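Long-range contacts in lipoate-protein ligase, putative (Streptococcus pneumoniae, PDB 1VQZ), which is a putative lipoate-protein ligase, a two-domain protein whose larger part has the mixed-sheet fold of the lipoyl protein ligase A/B family: residues 160-165 with 191-196; 46-51 with 92-97; 271-276 with 283-288. All blocks are in the same frame, centred on the assembly; numbering follows the deposited sequence.

Contact 1: residues 160-165 with 191-196; sequences CLLFDV and ARVTNI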
loop_
_atom_site.group_PDB
_atom_site.type_symbol
_atom_site.label_atom_id
_atom_site.label_comp_id
_atom_site.label_asym_id
_atom_site.label_seq_id
_atom_site.Cartn_x
_atom_site.Cartn_y
_atom_site.Cartn_z
ATOM N N CYS A 160 -0.640 -6.425 -5.734
ATOM C CA CYS A 160 0.388 -7.300 -6.331
ATOM C C CYS A 160 -0.222 -8.666 -6.694
ATOM O O CYS A 160 -0.899 -9.300 -5.878
ATOM C CB CYS A 160 1.511 -7.561 -5.285
ATOM S SG CYS A 160 2.350 -6.060 -4.776
ATOM N N LEU A 161 0.042 -9.125 -7.903
ATOM C CA LEU A 161 -0.257 -10.496 -8.301
ATOM C C LEU A 161 1.076 -11.252 -8.334
ATOM O O LEU A 161 2.014 -10.844 -9.028
ATOM C CB LEU A 161 -0.895 -10.490 -9.684
ATOM C CG LEU A 161 -2.324 -9.943 -9.727
ATOM C CD1 LEU A 161 -2.633 -9.279 -11.055
ATOM C CD2 LEU A 161 -3.322 -11.072 -9.479
ATOM N N LEU A 162 1.172 -12.317 -7.539
ATOM C CA LEU A 162 2.413 -13.104 -7.426
ATOM C C LEU A 162 2.432 -14.088 -8.569
ATOM O O LEU A 162 1.724 -15.076 -8.543
ATOM C CB LEU A 162 2.523 -13.858 -6.091
ATOM C CG LEU A 162 2.300 -13.032 -4.808
ATOM C CD1 LEU A 162 2.394 -13.930 -3.551
ATOM C CD2 LEU A 162 3.265 -11.886 -4.741
ATOM N N PHE A 163 3.249 -13.774 -9.584
ATOM C CA PHE A 163 3.362 -14.618 -10.713
ATOM C C PHE A 163 4.527 -15.590 -10.571
ATOM O O PHE A 163 4.327 -16.803 -10.711
ATOM C CB PHE A 163 3.365 -13.826 -12.017
ATOM C CG PHE A 163 3.308 -14.711 -13.226
ATOM C CD1 PHE A 163 4.481 -15.210 -13.789
ATOM C CD2 PHE A 163 2.083 -15.079 -13.757
ATOM C CE1 PHE A 163 4.396 -16.093 -14.866
ATOM C CE2 PHE A 163 1.995 -15.949 -14.811
ATOM C CZ PHE A 163 3.143 -16.457 -15.357
ATOM N N ASP A 164 5.716 -15.086 -10.279
ATOM C CA ASP A 164 6.860 -15.963 -9.959
ATOM C C ASP A 164 7.894 -15.221 -9.122
ATOM O O ASP A 164 9.088 -15.193 -9.423
ATOM C CB ASP A 164 7.509 -16.534 -11.238
ATOM C CG ASP A 164 8.482 -17.717 -10.968
ATOM O OD1 ASP A 164 8.534 -18.289 -9.843
ATOM O OD2 ASP A 164 9.163 -18.132 -11.953
ATOM N N VAL A 165 7.406 -14.586 -8.075
ATOM C CA VAL A 165 8.221 -13.776 -7.228
ATOM C C VAL A 165 9.150 -14.691 -6.422
ATOM O O VAL A 165 8.754 -15.797 -5.999
ATOM C CB VAL A 165 7.319 -12.927 -6.289
ATOM C CG1 VAL A 165 8.170 -11.976 -5.402
ATOM C CG2 VAL A 165 6.313 -12.147 -7.126
ATOM N N ALA A 191 -0.036 -16.863 6.865
ATOM C CA ALA A 191 -0.824 -17.116 5.676
ATOM C C ALA A 191 -0.143 -18.119 4.749
ATOM O O ALA A 191 1.067 -18.319 4.782
ATOM C CB ALA A 191 -1.093 -15.814 4.940
ATOM N N ARG A 192 -0.953 -18.748 3.916
ATOM C CA ARG A 192 -0.479 -19.610 2.855
ATOM C C ARG A 192 -0.487 -18.770 1.557
ATOM O O ARG A 192 -1.551 -18.296 1.160
ATOM C CB ARG A 192 -1.446 -20.802 2.711
ATOM C CG ARG A 192 -2.001 -21.415 4.032
ATOM C CD ARG A 192 -2.923 -22.614 3.765
ATOM N N VAL A 193 0.676 -18.574 0.922
ATOM C CA VAL A 193 0.756 -17.968 -0.434
ATOM C C VAL A 193 1.286 -18.898 -1.547
ATOM O O VAL A 193 2.016 -19.861 -1.287
ATOM C CB VAL A 193 1.611 -16.693 -0.451
ATOM C CG1 VAL A 193 1.264 -15.805 0.763
ATOM C CG2 VAL A 193 3.100 -17.009 -0.446
ATOM N N THR A 194 0.913 -18.594 -2.791
ATOM C CA THR A 194 1.480 -19.262 -3.951
ATOM C C THR A 194 1.712 -18.282 -5.120
ATOM O O THR A 194 1.106 -17.207 -5.178
ATOM C CB THR A 194 0.562 -20.375 -4.439
ATOM O OG1 THR A 194 1.158 -21.031 -5.571
ATOM C CG2 THR A 194 -0.836 -19.780 -4.818
ATOM N N ASN A 195 2.611 -18.681 -6.022
ATOM C CA ASN A 195 2.851 -18.006 -7.270
ATOM C C ASN A 195 2.000 -18.650 -8.357
ATOM O O ASN A 195 1.828 -19.881 -8.408
ATOM C CB ASN A 195 4.351 -18.080 -7.619
ATOM C CG ASN A 195 5.164 -16.978 -6.964
ATOM O OD1 ASN A 195 4.933 -15.814 -7.216
ATOM N ND2 ASN A 195 6.133 -17.347 -6.130
ATOM N N ILE A 196 1.426 -17.815 -9.203
ATOM C CA ILE A 196 0.597 -18.287 -10.307
ATOM C C ILE A 196 1.342 -19.344 -11.121
ATOM O O ILE A 196 0.765 -20.408 -11.425
ATOM C CB ILE A 196 0.079 -17.105 -11.197
ATOM C CG1 ILE A 196 -0.881 -16.229 -10.372
ATOM C CG2 ILE A 196 -0.628 -17.661 -12.480
ATOM C CD1 ILE A 196 -1.094 -14.829 -10.859
#

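Contact 2: residues 46-51 with 92-97; sequences LWINKP and NNLNYT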
loop_
_atom_site.group_PDB
_atom_site.type_symbol
_atom_site.label_atom_id
_atom_site.label_comp_id
_atom_site.label_asym_id
_atom_site.label_seq_id
_atom_site.Cartn_x
_atom_site.Cartn_y
_atom_site.Cartn_z
ATOM N N LEU A 46 -1.608 -2.078 -15.422
ATOM C CA LEU A 46 -0.751 -3.176 -14.956
ATOM C C LEU A 46 0.721 -2.815 -15.197
ATOM O O LEU A 46 1.050 -2.275 -16.222
ATOM C CB LEU A 46 -1.085 -4.453 -15.703
ATOM C CG LEU A 46 -2.540 -4.931 -15.616
ATOM C CD1 LEU A 46 -2.897 -6.007 -16.668
ATOM C CD2 LEU A 46 -2.807 -5.396 -14.230
ATOM N N TRP A 47 1.590 -3.103 -14.236
ATOM C CA TRP A 47 2.984 -2.712 -14.320
ATOM C C TRP A 47 3.902 -3.488 -13.378
ATOM O O TRP A 47 3.447 -4.167 -12.481
ATOM C CB TRP A 47 3.110 -1.198 -14.106
ATOM C CG TRP A 47 2.373 -0.687 -12.903
ATOM C CD1 TRP A 47 1.017 -0.501 -12.759
ATOM C CD2 TRP A 47 2.958 -0.350 -11.668
ATOM N NE1 TRP A 47 0.737 -0.016 -11.510
ATOM C CE2 TRP A 47 1.912 0.070 -10.806
ATOM C CE3 TRP A 47 4.272 -0.322 -11.203
ATOM C CZ2 TRP A 47 2.154 0.511 -9.488
ATOM C CZ3 TRP A 47 4.510 0.111 -9.864
ATOM C CH2 TRP A 47 3.451 0.551 -9.054
ATOM N N ILE A 48 5.217 -3.368 -13.628
ATOM C CA ILE A 48 6.229 -4.231 -13.054
ATOM C C ILE A 48 7.442 -3.406 -12.634
ATOM O O ILE A 48 7.995 -2.609 -13.402
ATOM C CB ILE A 48 6.640 -5.394 -14.041
ATOM C CG1 ILE A 48 5.405 -6.244 -14.424
ATOM C CG2 ILE A 48 7.738 -6.248 -13.430
ATOM C CD1 ILE A 48 5.662 -7.384 -15.450
ATOM N N ASN A 49 7.813 -3.595 -11.374
ATOM C CA ASN A 49 9.013 -2.991 -10.768
ATOM C C ASN A 49 10.140 -3.973 -10.727
ATOM O O ASN A 49 9.912 -5.172 -10.510
ATOM C CB ASN A 49 8.719 -2.621 -9.327
ATOM C CG ASN A 49 7.708 -1.498 -9.204
ATOM O OD1 ASN A 49 7.700 -0.569 -10.035
ATOM N ND2 ASN A 49 6.897 -1.529 -8.096
ATOM N N LYS A 50 11.351 -3.455 -10.948
ATOM C CA LYS A 50 12.590 -4.134 -10.633
ATOM C C LYS A 50 12.686 -4.476 -9.119
ATOM O O LYS A 50 11.953 -3.934 -8.334
ATOM C CB LYS A 50 13.765 -3.231 -11.038
ATOM C CG LYS A 50 13.999 -2.055 -10.084
ATOM C CD LYS A 50 14.742 -0.862 -10.758
ATOM C CE LYS A 50 16.244 -1.129 -11.025
ATOM N NZ LYS A 50 17.039 -1.275 -9.787
ATOM N N PRO A 51 13.606 -5.385 -8.716
ATOM C CA PRO A 51 13.698 -5.752 -7.272
ATOM C C PRO A 51 13.668 -4.558 -6.294
ATOM O O PRO A 51 14.537 -3.634 -6.312
ATOM C CB PRO A 51 15.020 -6.545 -7.166
ATOM C CG PRO A 51 15.118 -7.216 -8.563
ATOM C CD PRO A 51 14.581 -6.122 -9.537
ATOM N N ASN A 92 8.856 -10.492 -11.607
ATOM C CA ASN A 92 7.770 -11.454 -11.706
ATOM C C ASN A 92 6.602 -11.180 -10.737
ATOM O O ASN A 92 5.715 -12.053 -10.479
ATOM C CB ASN A 92 8.329 -12.857 -11.536
ATOM C CG ASN A 92 9.100 -13.301 -12.731
ATOM O OD1 ASN A 92 8.541 -13.383 -13.805
ATOM N ND2 ASN A 92 10.395 -13.570 -12.563
ATOM N N ASN A 93 6.581 -9.943 -10.251
ATOM C CA ASN A 93 5.471 -9.410 -9.438
ATOM C C ASN A 93 4.717 -8.437 -10.297
ATOM O O ASN A 93 5.295 -7.445 -10.721
ATOM C CB ASN A 93 6.031 -8.706 -8.204
ATOM C CG ASN A 93 4.945 -8.089 -7.344
ATOM O OD1 ASN A 93 4.251 -8.794 -6.643
ATOM N ND2 ASN A 93 4.841 -6.776 -7.354
ATOM N N LEU A 94 3.446 -8.705 -10.556
ATOM C CA LEU A 94 2.648 -7.880 -11.448
ATOM C C LEU A 94 1.742 -7.017 -10.605
ATOM O O LEU A 94 0.874 -7.524 -9.897
ATOM C CB LEU A 94 1.798 -8.745 -12.392
ATOM C CG LEU A 94 0.934 -7.994 -13.414
ATOM C CD1 LEU A 94 1.759 -7.106 -14.262
ATOM C CD2 LEU A 94 0.127 -8.995 -14.266
ATOM N N ASN A 95 1.988 -5.713 -10.685
ATOM C CA ASN A 95 1.218 -4.681 -9.981
ATOM C C ASN A 95 -0.013 -4.313 -10.785
ATOM O O ASN A 95 0.028 -4.256 -12.006
ATOM C CB ASN A 95 2.124 -3.436 -9.742
ATOM C CG ASN A 95 3.326 -3.761 -8.836
ATOM O OD1 ASN A 95 4.502 -3.697 -9.244
ATOM N ND2 ASN A 95 3.025 -4.195 -7.650
ATOM N N TYR A 96 -1.111 -4.047 -10.092
ATOM C CA TYR A 96 -2.334 -3.565 -10.725
ATOM C C TYR A 96 -2.750 -2.294 -10.016
ATOM O O TYR A 96 -2.494 -2.116 -8.788
ATOM C CB TYR A 96 -3.489 -4.612 -10.704
ATOM C CG TYR A 96 -3.990 -4.955 -9.318
ATOM C CD1 TYR A 96 -3.416 -5.987 -8.566
ATOM C CD2 TYR A 96 -5.016 -4.206 -8.740
ATOM C CE1 TYR A 96 -3.871 -6.260 -7.270
ATOM C CE2 TYR A 96 -5.460 -4.455 -7.474
ATOM C CZ TYR A 96 -4.900 -5.472 -6.735
ATOM O OH TYR A 96 -5.417 -5.675 -5.476
ATOM N N THR A 97 -3.427 -1.429 -10.778
ATOM C CA THR A 97 -3.985 -0.171 -10.264
ATOM C C THR A 97 -5.396 0.052 -10.809
ATOM O O THR A 97 -5.589 0.041 -12.002
ATOM C CB THR A 97 -3.134 0.977 -10.743
ATOM O OG1 THR A 97 -1.797 0.769 -10.301
ATOM C CG2 THR A 97 -3.640 2.277 -10.253
HETATM O O HOH W 1 7.105 -5.738 -9.651
#

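Contact 3: residues 271-276 with 283-288; sequences VEVFAN and QDIKIY. With EDO (1,2-ethanediol), chain D.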
loop_
_atom_site.group_PDB
_atom_site.type_symbol
_atom_site.label_atom_id
_atom_site.label_comp_id
_atom_site.label_asym_id
_atom_site.label_seq_id
_atom_site.Cartn_x
_atom_site.Cartn_y
_atom_site.Cartn_z
ATOM N N VAL A 271 2.107 0.240 16.248
ATOM C CA VAL A 271 1.891 1.693 16.353
ATOM C C VAL A 271 3.013 2.311 17.205
ATOM O O VAL A 271 3.220 1.936 18.356
ATOM C CB VAL A 271 0.519 2.048 16.983
ATOM C CG1 VAL A 271 0.358 3.561 17.103
ATOM C CG2 VAL A 271 -0.614 1.428 16.195
ATOM N N GLU A 272 3.739 3.246 16.598
ATOM C CA GLU A 272 4.854 3.961 17.210
ATOM C C GLU A 272 4.545 5.447 17.233
ATOM O O GLU A 272 4.290 6.050 16.203
ATOM C CB GLU A 272 6.129 3.729 16.434
ATOM C CG GLU A 272 7.408 4.232 17.166
ATOM C CD GLU A 272 8.695 3.964 16.391
ATOM O OE1 GLU A 272 8.659 3.960 15.130
ATOM O OE2 GLU A 272 9.756 3.794 17.064
ATOM N N VAL A 273 4.578 6.025 18.419
ATOM C CA VAL A 273 4.165 7.401 18.619
ATOM C C VAL A 273 5.311 8.265 19.120
ATOM O O VAL A 273 5.901 8.009 20.159
ATOM C CB VAL A 273 3.045 7.484 19.654
ATOM C CG1 VAL A 273 2.640 8.968 19.865
ATOM C CG2 VAL A 273 1.879 6.619 19.261
ATOM N N PHE A 274 5.603 9.322 18.388
ATOM C CA PHE A 274 6.584 10.305 18.843
ATOM C C PHE A 274 5.830 11.614 19.205
ATOM O O PHE A 274 5.315 12.299 18.332
ATOM C CB PHE A 274 7.633 10.589 17.753
ATOM C CG PHE A 274 8.463 9.393 17.354
ATOM C CD1 PHE A 274 8.024 8.520 16.378
ATOM C CD2 PHE A 274 9.714 9.182 17.909
ATOM C CE1 PHE A 274 8.816 7.446 15.977
ATOM C CE2 PHE A 274 10.500 8.092 17.530
ATOM C CZ PHE A 274 10.034 7.228 16.545
ATOM N N ALA A 275 5.780 11.953 20.482
ATOM C CA ALA A 275 5.034 13.143 20.937
ATOM C C ALA A 275 5.927 14.148 21.627
ATOM O O ALA A 275 6.794 13.769 22.435
ATOM C CB ALA A 275 3.930 12.743 21.852
ATOM N N ASN A 276 5.703 15.426 21.304
ATOM C CA ASN A 276 6.290 16.550 22.031
ATOM C C ASN A 276 5.229 17.154 22.947
ATOM O O ASN A 276 4.244 17.732 22.477
ATOM C CB ASN A 276 6.784 17.602 21.041
ATOM C CG ASN A 276 7.860 18.452 21.608
ATOM O OD1 ASN A 276 8.745 17.965 22.306
ATOM N ND2 ASN A 276 7.808 19.730 21.319
ATOM N N GLN A 283 1.997 19.116 22.098
ATOM C CA GLN A 283 2.451 20.238 21.271
ATOM C C GLN A 283 2.594 19.784 19.803
ATOM O O GLN A 283 2.159 20.478 18.877
ATOM C CB GLN A 283 3.760 20.828 21.837
ATOM C CG GLN A 283 4.196 22.155 21.201
ATOM C CD GLN A 283 4.874 21.960 19.835
ATOM O OE1 GLN A 283 5.665 21.017 19.630
ATOM N NE2 GLN A 283 4.564 22.860 18.888
ATOM N N ASP A 284 3.194 18.605 19.605
ATOM C CA ASP A 284 3.269 17.963 18.300
ATOM C C ASP A 284 3.217 16.460 18.488
ATOM O O ASP A 284 3.449 15.962 19.601
ATOM C CB ASP A 284 4.536 18.367 17.534
ATOM C CG ASP A 284 4.297 18.490 16.005
ATOM O OD1 ASP A 284 3.339 17.911 15.459
ATOM O OD2 ASP A 284 5.081 19.181 15.334
ATOM N N ILE A 285 2.825 15.749 17.429
ATOM C CA ILE A 285 2.773 14.300 17.456
ATOM C C ILE A 285 2.970 13.751 16.054
ATOM O O ILE A 285 2.548 14.375 15.055
ATOM C CB ILE A 285 1.459 13.822 18.099
ATOM C CG1 ILE A 285 1.425 12.314 18.331
ATOM C CG2 ILE A 285 0.254 14.183 17.244
ATOM C CD1 ILE A 285 0.230 11.902 19.183
ATOM N N LYS A 286 3.652 12.613 15.964
ATOM C CA LYS A 286 3.815 11.896 14.691
ATOM C C LYS A 286 3.723 10.401 14.976
ATOM O O LYS A 286 4.250 9.899 15.988
ATOM C CB LYS A 286 5.155 12.251 14.008
ATOM C CG LYS A 286 5.153 11.819 12.523
ATOM C CD LYS A 286 6.255 12.300 11.710
ATOM C CE LYS A 286 6.055 11.947 10.239
ATOM N NZ LYS A 286 5.175 12.891 9.465
ATOM N N ILE A 287 2.977 9.699 14.124
ATOM C CA ILE A 287 2.655 8.308 14.317
ATOM C C ILE A 287 3.182 7.504 13.152
ATOM O O ILE A 287 2.893 7.817 11.970
ATOM C CB ILE A 287 1.155 8.129 14.474
ATOM C CG1 ILE A 287 0.648 8.977 15.679
ATOM C CG2 ILE A 287 0.763 6.655 14.643
ATOM C CD1 ILE A 287 -0.855 9.087 15.741
ATOM N N TYR A 288 3.956 6.476 13.487
ATOM C CA TYR A 288 4.501 5.528 12.523
ATOM C C TYR A 288 3.950 4.142 12.791
ATOM O O TYR A 288 3.452 3.855 13.881
ATOM C CB TYR A 288 6.017 5.425 12.657
ATOM C CG TYR A 288 6.787 6.646 12.273
ATOM C CD1 TYR A 288 6.834 7.736 13.128
ATOM C CD2 TYR A 288 7.505 6.703 11.095
ATOM C CE1 TYR A 288 7.543 8.864 12.812
ATOM C CE2 TYR A 288 8.217 7.862 10.751
ATOM C CZ TYR A 288 8.241 8.935 11.642
ATOM O OH TYR A 288 8.939 10.093 11.380
HETATM C C1 EDO D . 5.227 8.271 9.381
HETATM O O1 EDO D . 3.855 8.564 9.499
HETATM C C2 EDO D . 5.771 8.659 8.021
HETATM O O2 EDO D . 5.698 10.050 7.877
#

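Contact 1: residues 160-165 with 191-196
Asn195 and Ile196, in the long loop before helix 206-220, close over the end of strand 154-162, an inner strand of the large mixed sheet of the ligase domain, where the chain leaves the sheet after Leu162. Packing is tight here. Ile196 N donates to Leu162 O (2.8 Å) in a nearly straight bond of 169°. A beta-branched residue suits this place: CG1 of Ile196 rests against that same carbonyl oxygen, while CG2 lies beside Phe163 CE2 at 3.9 Å, the two side chains crossing at about a right angle. Leu162 CB touches Asn195 OD1 at 3.3 Å. Toward Val193 the contact thins: Leu162 CD1 meets Val193 CB at 4.2 Å on the solvent side, where Val193 is exposed. Thr194 turns its hydroxyl to Glu199. An asparagine fits position 195 because one short amide can both accept from and donate to the same backbone residue. Val165 N reaches Asn195 OD1 at 2.9 Å from above the carbonyl plane, and Asn195 ND2 donates a hydrogen bond to Val165 O at 3.0 Å, on a lone pair in that carbonyl's plane, though the oxygen is tilted 31° from the Asn195 amide plane.

Contact 2: residues 46-51 with 92-97
An antiparallel strand pair inside the large mixed sheet, strand 42-47 beside strand 93-101, brings Trp47 against Asn95 and Leu46 against Tyr96. Trp47 and Asn95 form a hydrogen-bonded pair: Trp47 N donates to Asn95 O (3.0 Å), and Asn95 N returns a bond to Trp47 O (2.8 Å). On the sheet face that these two residues share, the indole lies across the neighbouring strand. Trp47 CG stands between the backbone N and the carbonyl carbon (chi1 49°). Asn95 CB sits over the centre of the six-membered ring, 3.7 Å from the centroid, a CH-pi contact that a flat, wide side chain is well shaped to make. At the ring's edge Trp47 NE1 points at Thr97 OG1 (2.9 Å, 173°), with the oxygen in the ring plane; this bond fixes the rotation of the indole and satisfies its buried N-H. Thr97 OG1 is also bonded to Glu30 of helix 23-36, so the hydroxyl joins strand and helix.

Leu46 and Tyr96 point to the other face, where Leu46 CD2 packs on Tyr96 CB (3.7 Å); Arg210 and Leu213 of helix 206-220 lie against Leu46. Farther along, Leu94 CD1 meets Ile48 CG1 (3.8 Å). Beyond Trp47 the strands diverge, and a water takes over from direct pairing, accepting from Asn49 N (2.8 Å) and lying within hydrogen-bonding range of Asn93 O, while Asn49 OD1 binds Asn26. An antiparallel pair inside a mixed sheet flanked by helices, here 23-36 and 206-220, belongs to the alpha/beta fold of the lipoyl ligase A/B family.

Contact 3: residues 271-276 with 283-288
The rings of Phe274 and Tyr288 meet on one face of a beta hairpin, strand 269-278 with strand 281-289, in the four-stranded mixed sheet of the C-terminal part of the chain. Their planes are 79° apart and their side chains cross at about a right angle. Phe274 CE1 comes to 3.5 Å from Tyr288 CD1, which lies at the edge of the phenylalanine ring, near its plane, as does Lys286 O; Glu272 O lies at the edge of the Tyr288 ring. Phe258 meets Phe274 edge-to-face. Over one face of the Tyr288 ring, displaced toward the rim, lies C1 of a bound 1,2-ethanediol, probably from the crystallisation liquor; its O1 donates to Ile287 O (2.8 Å), and His58 ND1 also bonds the molecule. Glu272 lies on the same face of the hairpin as the two rings; its carboxylate forms a salt bridge with Arg261 and a hydrogen bond with Asn60, so its charge is matched within the fold.

The strands run antiparallel, with paired backbone bonds at Glu272 and Tyr288 and at Phe274 and Lys286. Beta-branched and small residues line the other face, where they suit an extended backbone and an apolar surface. Val273 CG1 packs on Ile285 CD1 (3.9 Å), and Val271 CG1 lies beside Ile287 CG2 (4.0 Å), the two pointing the same way. Helix 332-339 covers Val271, Val273 and Ile285.

At the turn end the regular ladder is broken by a classic beta bulge: Gln283 and Asp284 both face Asn276. Asn276 O therefore accepts two hydrogen bonds, from Gln283 N (2.7 Å) and from Asp284 N (3.2 Å). The two amides also join, as Asn276 ND2 donates to Gln283 OE1 (3.0 Å, 173°), which lies in the Asn276 amide plane.

How the contacts relate
From the N terminus, contact 2 closes first, bridging 40 residues that include the three-stranded sheet of strands 52-55, 76-79 and 87-89. Contact 1 follows, closing a 25-residue loop, and contact 3 closes a hairpin, with six residues between its segments; the three run in series, none nested or crossed. Contacts 1 and 2 are neighbours in the large sheet, because strand 93-101 lies between strands 42-47 and 154-162, with Leu161 N probably bonded to Leu94 O and Asp164 N to Asn92 O. Contact 3 is separate, its centre about 35 Å from that of contact 1, on the other side of the chain's centre, in the C-terminal family region.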